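Local coordinates for protein SAM-dependent O-methyltransferase (Thermotoga maritima, PDB 1O54) that probably methylates N1 of adenosine 58 in tRNA, using S-adenosyl-L-methionine as the methyl donor and working as a homotetramer, at residues Leu27-Asp32 / Tyr76-Ser81; Gly23-Leu28 / Glu35-Leu40; Asp18-Gly23 / Asn56-Lys61. All coordinates share one frame; numbering follows the deposited sequence.

Contact 1. Residues Leu27-Asp32 / Tyr76-Ser81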
loop_
_atom_site.group_PDB
_atom_site.type_symbol
_atom_site.label_atom_id
_atom_site.label_comp_id
_atom_site.label_asym_id
_atom_site.label_seq_id
_atom_site.Cartn_x
_atom_site.Cartn_y
_atom_site.Cartn_z
ATOM N N LEU A 27 8.252 8.388 -30.718
ATOM C CA LEU A 27 7.160 8.615 -29.822
ATOM C C LEU A 27 6.821 10.090 -29.884
ATOM O O LEU A 27 7.676 10.933 -29.595
ATOM C CB LEU A 27 7.574 8.243 -28.410
ATOM C CG LEU A 27 6.557 8.526 -27.323
ATOM C CD1 LEU A 27 5.308 7.747 -27.551
ATOM C CD2 LEU A 27 7.162 8.164 -26.010
ATOM N N LEU A 28 5.594 10.411 -30.291
ATOM C CA LEU A 28 5.147 11.793 -30.350
ATOM C C LEU A 28 4.275 12.099 -29.123
ATOM O O LEU A 28 3.254 11.431 -28.906
ATOM C CB LEU A 28 4.362 12.049 -31.634
ATOM C CG LEU A 28 5.095 11.607 -32.900
ATOM C CD1 LEU A 28 4.248 11.803 -34.145
ATOM C CD2 LEU A 28 6.435 12.346 -33.039
ATOM N N SER A 29 4.669 13.099 -28.339
ATOM C CA SER A 29 4.048 13.345 -27.039
ATOM C C SER A 29 3.409 14.734 -27.003
ATOM O O SER A 29 4.074 15.724 -27.276
ATOM C CB SER A 29 5.112 13.202 -25.959
ATOM O OG SER A 29 4.558 13.387 -24.676
ATOM N N PHE A 30 2.119 14.812 -26.649
ATOM C CA PHE A 30 1.356 16.061 -26.709
ATOM C C PHE A 30 0.966 16.643 -25.335
ATOM O O PHE A 30 1.014 15.945 -24.334
ATOM C CB PHE A 30 0.145 15.838 -27.625
ATOM C CG PHE A 30 0.539 15.707 -29.068
ATOM C CD1 PHE A 30 0.910 14.476 -29.587
ATOM C CD2 PHE A 30 0.614 16.826 -29.884
ATOM C CE1 PHE A 30 1.341 14.366 -30.900
ATOM C CE2 PHE A 30 1.049 16.719 -31.186
ATOM C CZ PHE A 30 1.408 15.474 -31.688
ATOM N N GLU A 31 0.585 17.928 -25.321
ATOM C CA GLU A 31 0.232 18.661 -24.081
ATOM C C GLU A 31 -0.830 17.961 -23.222
ATOM O O GLU A 31 -0.734 17.978 -21.987
ATOM C CB GLU A 31 -0.238 20.095 -24.386
ATOM C CG GLU A 31 0.809 21.033 -25.000
ATOM C CD GLU A 31 0.252 22.414 -25.351
ATOM O OE1 GLU A 31 -0.951 22.519 -25.718
ATOM O OE2 GLU A 31 1.013 23.411 -25.278
ATOM N N ASP A 32 -1.824 17.336 -23.856
ATOM C CA ASP A 32 -2.888 16.618 -23.122
ATOM C C ASP A 32 -2.452 15.206 -22.725
ATOM O O ASP A 32 -3.284 14.349 -22.371
ATOM C CB ASP A 32 -4.193 16.583 -23.946
ATOM C CG ASP A 32 -4.120 15.635 -25.132
ATOM O OD1 ASP A 32 -3.004 15.214 -25.501
ATOM O OD2 ASP A 32 -5.124 15.251 -25.762
ATOM N N TYR A 76 5.916 16.878 -29.037
ATOM C CA TYR A 76 7.363 16.709 -29.049
ATOM C C TYR A 76 7.751 15.341 -29.592
ATOM O O TYR A 76 7.105 14.338 -29.303
ATOM C CB TYR A 76 7.879 16.860 -27.622
ATOM C CG TYR A 76 7.811 18.273 -27.148
ATOM C CD1 TYR A 76 6.727 18.724 -26.403
ATOM C CD2 TYR A 76 8.838 19.163 -27.429
ATOM C CE1 TYR A 76 6.684 20.035 -25.947
ATOM C CE2 TYR A 76 8.797 20.472 -26.993
ATOM C CZ TYR A 76 7.712 20.902 -26.252
ATOM O OH TYR A 76 7.687 22.206 -25.810
ATOM N N ILE A 77 8.863 15.291 -30.332
ATOM C CA ILE A 77 9.393 14.037 -30.893
ATOM C C ILE A 77 10.355 13.449 -29.894
ATOM O O ILE A 77 11.285 14.138 -29.420
ATOM C CB ILE A 77 10.163 14.342 -32.214
ATOM C CG1 ILE A 77 9.245 14.982 -33.260
ATOM C CG2 ILE A 77 10.810 13.075 -32.768
ATOM C CD1 ILE A 77 10.008 15.836 -34.299
ATOM N N LEU A 78 10.132 12.174 -29.558
ATOM C CA LEU A 78 10.930 11.456 -28.578
ATOM C C LEU A 78 11.330 10.098 -29.142
ATOM O O LEU A 78 10.691 9.584 -30.066
ATOM C CB LEU A 78 10.161 11.264 -27.252
ATOM C CG LEU A 78 9.640 12.553 -26.585
ATOM C CD1 LEU A 78 8.802 12.233 -25.390
ATOM C CD2 LEU A 78 10.773 13.519 -26.179
ATOM N N ILE A 79 12.390 9.546 -28.566
ATOM C CA ILE A 79 12.822 8.209 -28.875
ATOM C C ILE A 79 12.148 7.360 -27.794
ATOM O O ILE A 79 12.343 7.594 -26.614
ATOM C CB ILE A 79 14.348 8.050 -28.772
ATOM C CG1 ILE A 79 15.082 8.961 -29.776
ATOM C CG2 ILE A 79 14.727 6.592 -29.023
ATOM C CD1 ILE A 79 14.676 8.793 -31.191
ATOM N N PRO A 80 11.348 6.388 -28.174
ATOM C CA PRO A 80 10.695 5.540 -27.170
ATOM C C PRO A 80 11.688 4.749 -26.339
ATOM O O PRO A 80 12.727 4.283 -26.843
ATOM C CB PRO A 80 9.836 4.565 -27.997
ATOM C CG PRO A 80 10.090 4.847 -29.386
ATOM C CD PRO A 80 11.063 5.968 -29.534
ATOM N N SER A 81 11.348 4.606 -25.076
ATOM C CA SER A 81 12.107 3.730 -24.172
ATOM C C SER A 81 11.578 2.307 -24.335
ATOM O O SER A 81 10.522 2.067 -24.924
ATOM C CB SER A 81 11.953 4.167 -22.714
ATOM O OG SER A 81 10.589 4.112 -22.316
#

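Contact 2. Residues Gly23-Leu28 / Glu35-Leu40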
loop_
_atom_site.group_PDB
_atom_site.type_symbol
_atom_site.label_atom_id
_atom_site.label_comp_id
_atom_site.label_asym_id
_atom_site.label_seq_id
_atom_site.Cartn_x
_atom_site.Cartn_y
_atom_site.Cartn_z
ATOM N N GLY A 23 11.980 4.115 -41.033
ATOM C CA GLY A 23 11.873 2.845 -40.349
ATOM C C GLY A 23 12.149 2.932 -38.872
ATOM O O GLY A 23 11.937 1.962 -38.158
ATOM N N ASP A 24 12.630 4.077 -38.386
ATOM C CA ASP A 24 12.849 4.236 -36.945
ATOM C C ASP A 24 11.514 4.361 -36.212
ATOM O O ASP A 24 10.554 4.851 -36.750
ATOM C CB ASP A 24 13.679 5.496 -36.647
ATOM C CG ASP A 24 15.177 5.311 -36.904
ATOM O OD1 ASP A 24 15.640 4.180 -37.175
ATOM O OD2 ASP A 24 15.971 6.289 -36.829
ATOM N N ARG A 25 11.479 3.922 -34.965
ATOM C CA ARG A 25 10.319 4.175 -34.106
ATOM C C ARG A 25 10.462 5.525 -33.391
ATOM O O ARG A 25 11.531 5.873 -32.918
ATOM C CB ARG A 25 10.185 3.045 -33.086
ATOM C CG ARG A 25 10.213 1.673 -33.754
ATOM C CD ARG A 25 9.431 0.603 -33.035
ATOM N NE ARG A 25 8.039 1.011 -32.808
ATOM C CZ ARG A 25 7.116 0.213 -32.279
ATOM N NH1 ARG A 25 7.423 -1.041 -31.940
ATOM N NH2 ARG A 25 5.885 0.665 -32.083
ATOM N N VAL A 26 9.394 6.299 -33.363
ATOM C CA VAL A 26 9.377 7.554 -32.631
ATOM C C VAL A 26 8.164 7.573 -31.739
ATOM O O VAL A 26 7.148 6.906 -32.013
ATOM C CB VAL A 26 9.281 8.794 -33.563
ATOM C CG1 VAL A 26 10.534 8.933 -34.354
ATOM C CG2 VAL A 26 8.093 8.694 -34.451
ATOM N N LEU A 27 8.252 8.388 -30.718
ATOM C CA LEU A 27 7.160 8.615 -29.822
ATOM C C LEU A 27 6.821 10.090 -29.884
ATOM O O LEU A 27 7.676 10.933 -29.595
ATOM C CB LEU A 27 7.574 8.243 -28.410
ATOM C CG LEU A 27 6.557 8.526 -27.323
ATOM C CD1 LEU A 27 5.308 7.747 -27.551
ATOM C CD2 LEU A 27 7.162 8.164 -26.010
ATOM N N LEU A 28 5.594 10.411 -30.291
ATOM C CA LEU A 28 5.147 11.793 -30.350
ATOM C C LEU A 28 4.275 12.099 -29.123
ATOM O O LEU A 28 3.254 11.431 -28.906
ATOM C CB LEU A 28 4.362 12.049 -31.634
ATOM C CG LEU A 28 5.095 11.607 -32.900
ATOM C CD1 LEU A 28 4.248 11.803 -34.145
ATOM C CD2 LEU A 28 6.435 12.346 -33.039
ATOM N N GLU A 35 0.072 10.074 -26.281
ATOM C CA GLU A 35 1.341 9.712 -26.892
ATOM C C GLU A 35 1.114 8.718 -28.034
ATOM O O GLU A 35 0.257 7.834 -27.941
ATOM C CB GLU A 35 2.295 9.098 -25.862
ATOM C CG GLU A 35 2.126 9.571 -24.420
ATOM C CD GLU A 35 3.170 10.580 -23.965
ATOM O OE1 GLU A 35 2.793 11.726 -23.645
ATOM O OE2 GLU A 35 4.364 10.230 -23.894
ATOM N N PHE A 36 1.855 8.873 -29.118
ATOM C CA PHE A 36 1.677 8.019 -30.286
ATOM C C PHE A 36 3.002 7.410 -30.655
ATOM O O PHE A 36 3.941 8.156 -30.942
ATOM C CB PHE A 36 1.150 8.839 -31.454
ATOM C CG PHE A 36 -0.082 9.600 -31.134
ATOM C CD1 PHE A 36 -1.322 8.976 -31.172
ATOM C CD2 PHE A 36 -0.019 10.932 -30.816
ATOM C CE1 PHE A 36 -2.473 9.679 -30.875
ATOM C CE2 PHE A 36 -1.155 11.640 -30.506
ATOM C CZ PHE A 36 -2.394 11.011 -30.536
ATOM N N LEU A 37 3.081 6.078 -30.612
ATOM C CA LEU A 37 4.274 5.343 -30.986
ATOM C C LEU A 37 4.081 4.893 -32.414
ATOM O O LEU A 37 3.130 4.146 -32.713
ATOM C CB LEU A 37 4.485 4.127 -30.063
ATOM C CG LEU A 37 5.864 3.989 -29.417
ATOM C CD1 LEU A 37 5.825 2.908 -28.367
ATOM C CD2 LEU A 37 6.936 3.668 -30.429
ATOM N N VAL A 38 4.958 5.352 -33.301
ATOM C CA VAL A 38 4.824 5.052 -34.725
ATOM C C VAL A 38 6.147 4.751 -35.406
ATOM O O VAL A 38 7.219 5.202 -34.975
ATOM C CB VAL A 38 4.148 6.212 -35.460
ATOM C CG1 VAL A 38 2.792 6.483 -34.876
ATOM C CG2 VAL A 38 4.992 7.468 -35.388
ATOM N N ASP A 39 6.044 3.986 -36.486
ATOM C CA ASP A 39 7.160 3.732 -37.388
ATOM C C ASP A 39 7.250 4.890 -38.360
ATOM O O ASP A 39 6.270 5.225 -39.031
ATOM C CB ASP A 39 6.932 2.450 -38.188
ATOM C CG ASP A 39 6.562 1.293 -37.312
ATOM O OD1 ASP A 39 7.348 0.981 -36.393
ATOM O OD2 ASP A 39 5.488 0.656 -37.469
ATOM N N LEU A 40 8.429 5.487 -38.456
ATOM C CA LEU A 40 8.646 6.581 -39.380
ATOM C C LEU A 40 8.771 6.055 -40.797
ATOM O O LEU A 40 9.610 5.224 -41.092
ATOM C CB LEU A 40 9.918 7.349 -39.031
ATOM C CG LEU A 40 9.828 8.340 -37.883
ATOM C CD1 LEU A 40 11.183 9.027 -37.790
ATOM C CD2 LEU A 40 8.709 9.374 -38.132
#

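Contact 3. Residues Asp18-Gly23 / Asn56-Lys61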
loop_
_atom_site.group_PDB
_atom_site.type_symbol
_atom_site.label_atom_id
_atom_site.label_comp_id
_atom_site.label_asym_id
_atom_site.label_seq_id
_atom_site.Cartn_x
_atom_site.Cartn_y
_atom_site.Cartn_z
ATOM N N ASP A 18 20.882 8.612 -32.348
ATOM C CA ASP A 18 19.461 8.981 -32.219
ATOM C C ASP A 18 18.897 9.700 -33.453
ATOM O O ASP A 18 17.762 10.147 -33.424
ATOM C CB ASP A 18 19.269 9.935 -31.055
ATOM C CG ASP A 18 19.351 9.265 -29.694
ATOM O OD1 ASP A 18 19.508 8.026 -29.617
ATOM O OD2 ASP A 18 19.254 9.967 -28.666
ATOM N N THR A 19 19.690 9.835 -34.508
ATOM C CA THR A 19 19.240 10.472 -35.754
ATOM C C THR A 19 18.001 9.768 -36.319
ATOM O O THR A 19 17.980 8.540 -36.392
ATOM C CB THR A 19 20.380 10.422 -36.765
ATOM O OG1 THR A 19 21.478 11.199 -36.271
ATOM C CG2 THR A 19 19.978 11.090 -38.092
ATOM N N LEU A 20 16.969 10.527 -36.687
ATOM C CA LEU A 20 15.718 9.915 -37.138
ATOM C C LEU A 20 15.818 9.574 -38.612
ATOM O O LEU A 20 16.185 10.416 -39.440
ATOM C CB LEU A 20 14.532 10.848 -36.914
ATOM C CG LEU A 20 14.396 11.332 -35.467
ATOM C CD1 LEU A 20 13.386 12.429 -35.416
ATOM C CD2 LEU A 20 14.025 10.193 -34.552
ATOM N N LYS A 21 15.523 8.323 -38.937
ATOM C CA LYS A 21 15.507 7.901 -40.329
ATOM C C LYS A 21 14.337 6.968 -40.626
ATOM O O LYS A 21 13.674 6.470 -39.703
ATOM C CB LYS A 21 16.837 7.268 -40.711
ATOM C CG LYS A 21 17.200 6.066 -39.950
ATOM C CD LYS A 21 18.669 6.100 -39.549
ATOM C CE LYS A 21 18.984 4.965 -38.570
ATOM N NZ LYS A 21 18.549 5.245 -37.139
ATOM N N PRO A 22 14.043 6.793 -41.907
ATOM C CA PRO A 22 13.004 5.862 -42.324
ATOM C C PRO A 22 13.111 4.530 -41.599
ATOM O O PRO A 22 14.183 3.930 -41.515
ATOM C CB PRO A 22 13.237 5.747 -43.825
ATOM C CG PRO A 22 13.699 7.110 -44.202
ATOM C CD PRO A 22 14.609 7.525 -43.068
ATOM N N GLY A 23 11.980 4.115 -41.033
ATOM C CA GLY A 23 11.873 2.845 -40.349
ATOM C C GLY A 23 12.149 2.932 -38.872
ATOM O O GLY A 23 11.937 1.962 -38.158
ATOM N N ASN A 56 6.735 13.216 -42.666
ATOM C CA ASN A 56 7.824 13.868 -43.421
ATOM C C ASN A 56 8.543 14.967 -42.640
ATOM O O ASN A 56 9.769 15.099 -42.727
ATOM C CB ASN A 56 7.312 14.437 -44.750
ATOM C CG ASN A 56 7.166 13.369 -45.806
ATOM O OD1 ASN A 56 7.761 12.299 -45.696
ATOM N ND2 ASN A 56 6.379 13.658 -46.845
ATOM N N GLU A 57 7.782 15.738 -41.867
ATOM C CA GLU A 57 8.342 16.794 -41.015
ATOM C C GLU A 57 9.296 16.259 -39.977
ATOM O O GLU A 57 10.264 16.918 -39.626
ATOM C CB GLU A 57 7.234 17.569 -40.287
ATOM C CG GLU A 57 6.247 18.285 -41.193
ATOM C CD GLU A 57 5.379 19.285 -40.431
ATOM O OE1 GLU A 57 5.934 20.058 -39.618
ATOM O OE2 GLU A 57 4.148 19.317 -40.655
ATOM N N VAL A 58 9.004 15.067 -39.451
ATOM C CA VAL A 58 9.829 14.479 -38.436
ATOM C C VAL A 58 11.253 14.241 -38.929
ATOM O O VAL A 58 12.195 14.425 -38.165
ATOM C CB VAL A 58 9.212 13.167 -37.876
ATOM C CG1 VAL A 58 10.125 12.556 -36.869
ATOM C CG2 VAL A 58 7.844 13.469 -37.263
ATOM N N PHE A 59 11.411 13.871 -40.205
ATOM C CA PHE A 59 12.759 13.655 -40.753
ATOM C C PHE A 59 13.606 14.943 -40.776
ATOM O O PHE A 59 14.838 14.872 -40.877
ATOM C CB PHE A 59 12.719 13.082 -42.160
ATOM C CG PHE A 59 12.050 11.748 -42.257
ATOM C CD1 PHE A 59 10.830 11.623 -42.881
ATOM C CD2 PHE A 59 12.636 10.620 -41.719
ATOM C CE1 PHE A 59 10.192 10.382 -42.982
ATOM C CE2 PHE A 59 11.989 9.366 -41.806
ATOM C CZ PHE A 59 10.771 9.262 -42.459
ATOM N N GLU A 60 12.952 16.092 -40.691
ATOM C CA GLU A 60 13.658 17.395 -40.679
ATOM C C GLU A 60 13.809 17.976 -39.293
ATOM O O GLU A 60 14.138 19.169 -39.156
ATOM C CB GLU A 60 12.897 18.394 -41.511
ATOM C CG GLU A 60 12.428 17.876 -42.846
ATOM C CD GLU A 60 13.583 17.404 -43.719
ATOM O OE1 GLU A 60 14.730 17.234 -43.234
ATOM O OE2 GLU A 60 13.320 17.190 -44.879
ATOM N N LYS A 61 13.521 17.147 -38.284
ATOM C CA LYS A 61 13.587 17.542 -36.887
ATOM C C LYS A 61 14.483 16.533 -36.188
ATOM O O LYS A 61 15.289 15.855 -36.838
ATOM C CB LYS A 61 12.174 17.576 -36.291
ATOM C CG LYS A 61 11.174 18.466 -37.039
ATOM C CD LYS A 61 10.986 19.814 -36.394
ATOM C CE LYS A 61 9.716 20.521 -36.886
ATOM N NZ LYS A 61 9.295 21.562 -35.899
HETATM O O HOH W 1 17.228 13.343 -36.318
HETATM O O HOH W 2 17.094 12.611 -40.163
#

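Contact 1. Residues Leu27-Asp32 / Tyr76-Ser81
Leu28 and Ile77 stand side by side and point the same way from one face of a small sheet, with Leu28 CD2 resting 3.9 Å from Ile77 CG1. They form an antiparallel non-hydrogen-bonded pair, in which the backbones meet through a CA-H...O contact of 3.4 Å between Leu28 CA and Tyr76 O. Leu27, Ser29, Tyr76 and Leu78 occupy the other face. There Leu27 CB lies 4.1 Å from Leu78 CB, directly across the strands. Leu78 carries its CG beside its own backbone N and anti to the carbonyl carbon (chi1 -56°), which keeps the branch close to Leu27 O, and its CD1 then slants across to Ser29 CB at 3.9 Å. A serine suits that place because its short side chain, a single OG beyond CB, leaves room for the leucine methyl, while that OG has a polar mate in Glu35. The strands involved, 25-30 and 74-78, are the two inner members of a four-stranded antiparallel sheet in the N-terminal part of the chain, apart from the Rossmann-like region that binds the cofactor in class I methyltransferases. Four backbone bonds join them, two in each of the hydrogen-bonded pairs Leu27/Leu78 and Ser29/Tyr76. The bond from Leu27 N to Leu78 O, 2.8 Å long, is nearly straight at 172°, whereas its mate from Leu78 N to Leu27 O is bent to 140°. Past the strand end, the ring of Pro80 sets its CD 3.9 Å from Leu27 N. Tyr76 turns a ring edge toward Ser29 O, with CD1 4.1 Å from that oxygen, and its hydroxyl is hydrogen-bonded to Arg272 O of the second subunit. Arg233 of that same neighbouring subunit packs on both Leu27 and Leu78.

Contact 2. Residues Gly23-Leu28 / Glu35-Leu40
Arg25 starts with CG beside its backbone N (chi1 -51°) and bends at chi3 (55°), a fold that brings NE to 3.7 Å from Asp39 OD1. The two side chains lie side by side, pointing the same way, with guanidinium and carboxylate planes 50° apart. The oxygen sits well out of the guanidinium plane, so this long salt bridge is one of charge alone. Leu37 crosses the arginine at about a right angle and brings its CD2 to 3.6 Å from NH2, while NH1 forms a salt bridge with Glu85. An alanine in place of Arg25 would probably leave Asp39 and Glu85 without their positive partner and take away the guanidinium packed against Leu37 CD2. Leu27, paired across from Leu37, reaches along to Glu35, its CD1 3.7 Å from Glu35 CB.

Val26 and Val38 occupy the opposite face, their side chains crossing obliquely with a tight 3.5 Å between the two CG2 atoms. Val26 CG1 is equally close, 3.5 Å, to CD1 of Leu40, whose side chain meets it at about a right angle. Leu46 of strand 45-48 packs on Val38 and Leu28, so apolar residues suit this side. Gly23, with a positive phi, takes a conformation where a CB would jam against the preceding carbonyl. Four backbone bonds, in the pairs Val26/Val38 and Leu28/Phe36, join strands 25-30 and 35-39, and two more, Gly23 N to Leu40 O and Leu40 N to Asp24 O, carry the pairing past the strand ends of this antiparallel beta hairpin.

Contact 3. Residues Asp18-Gly23 / Asn56-Lys61
Leu20 and Phe59 bring their CA atoms to 6.0 Å where an irregular loop passes a chain turn, and no direct hydrogen bond links the two backbones. The turn is a type I beta turn from Val58 to Lys61, at the weakly bonded short helix of the N-terminal part of the fold, and Lys61 N closes it on Val58 O at 3.0 Å. Leu20 fills the space between loop and turn. Its CG, anti to the carbonyl carbon (chi1 -55°), starts the branch on the way to Val58, which the side chain meets at about a right angle, with CD1 3.6 Å from Val58 CG1. A buried, branched apolar residue suits this position, since Leu20 also packs on Ile77 and Ile79. Pro22 and Phe59 cross at a slant near the surface, where the proline CD lies 3.4 Å from Phe59 CE2. The ring rim also meets the main chain: Lys21 C sits in the ring plane at its edge, 3.6 Å from Phe59 CE2. Proline fits here because its ring offers aliphatic carbons to the aromatic while its own backbone N has no hydrogen to satisfy. Lys21 points away from the turn and forms a salt bridge with Asp24. Two waters supply the polar links that the backbones lack. One donates to Leu20 O and to Phe59 O; the other accepts from Leu20 N at 2.9 Å and donates to Lys61 O at 3.2 Å.

Overall arrangement
From the N terminus, the chain runs through the loop 18-23 into strand 25-30. Contact 2 closes the first and shortest loop, turning back after six residues to pair strand 35-39. The chain next passes through strands 45-48 and 51-54 to helix 55-58, where contact 3 closes a wider loop that encloses contact 2. Contact 1 starts from Leu27 and Leu28, shared with contact 2, and ends beyond Lys61, so it crosses contact 3. Strand 25-30 thus gains a neighbour along each edge, while Pro80 reaches over to Leu37. Leu20 ties the turn at the helix to this sheet, touching Ile77 of contact 1 and Val26 and Leu40 of contact 2.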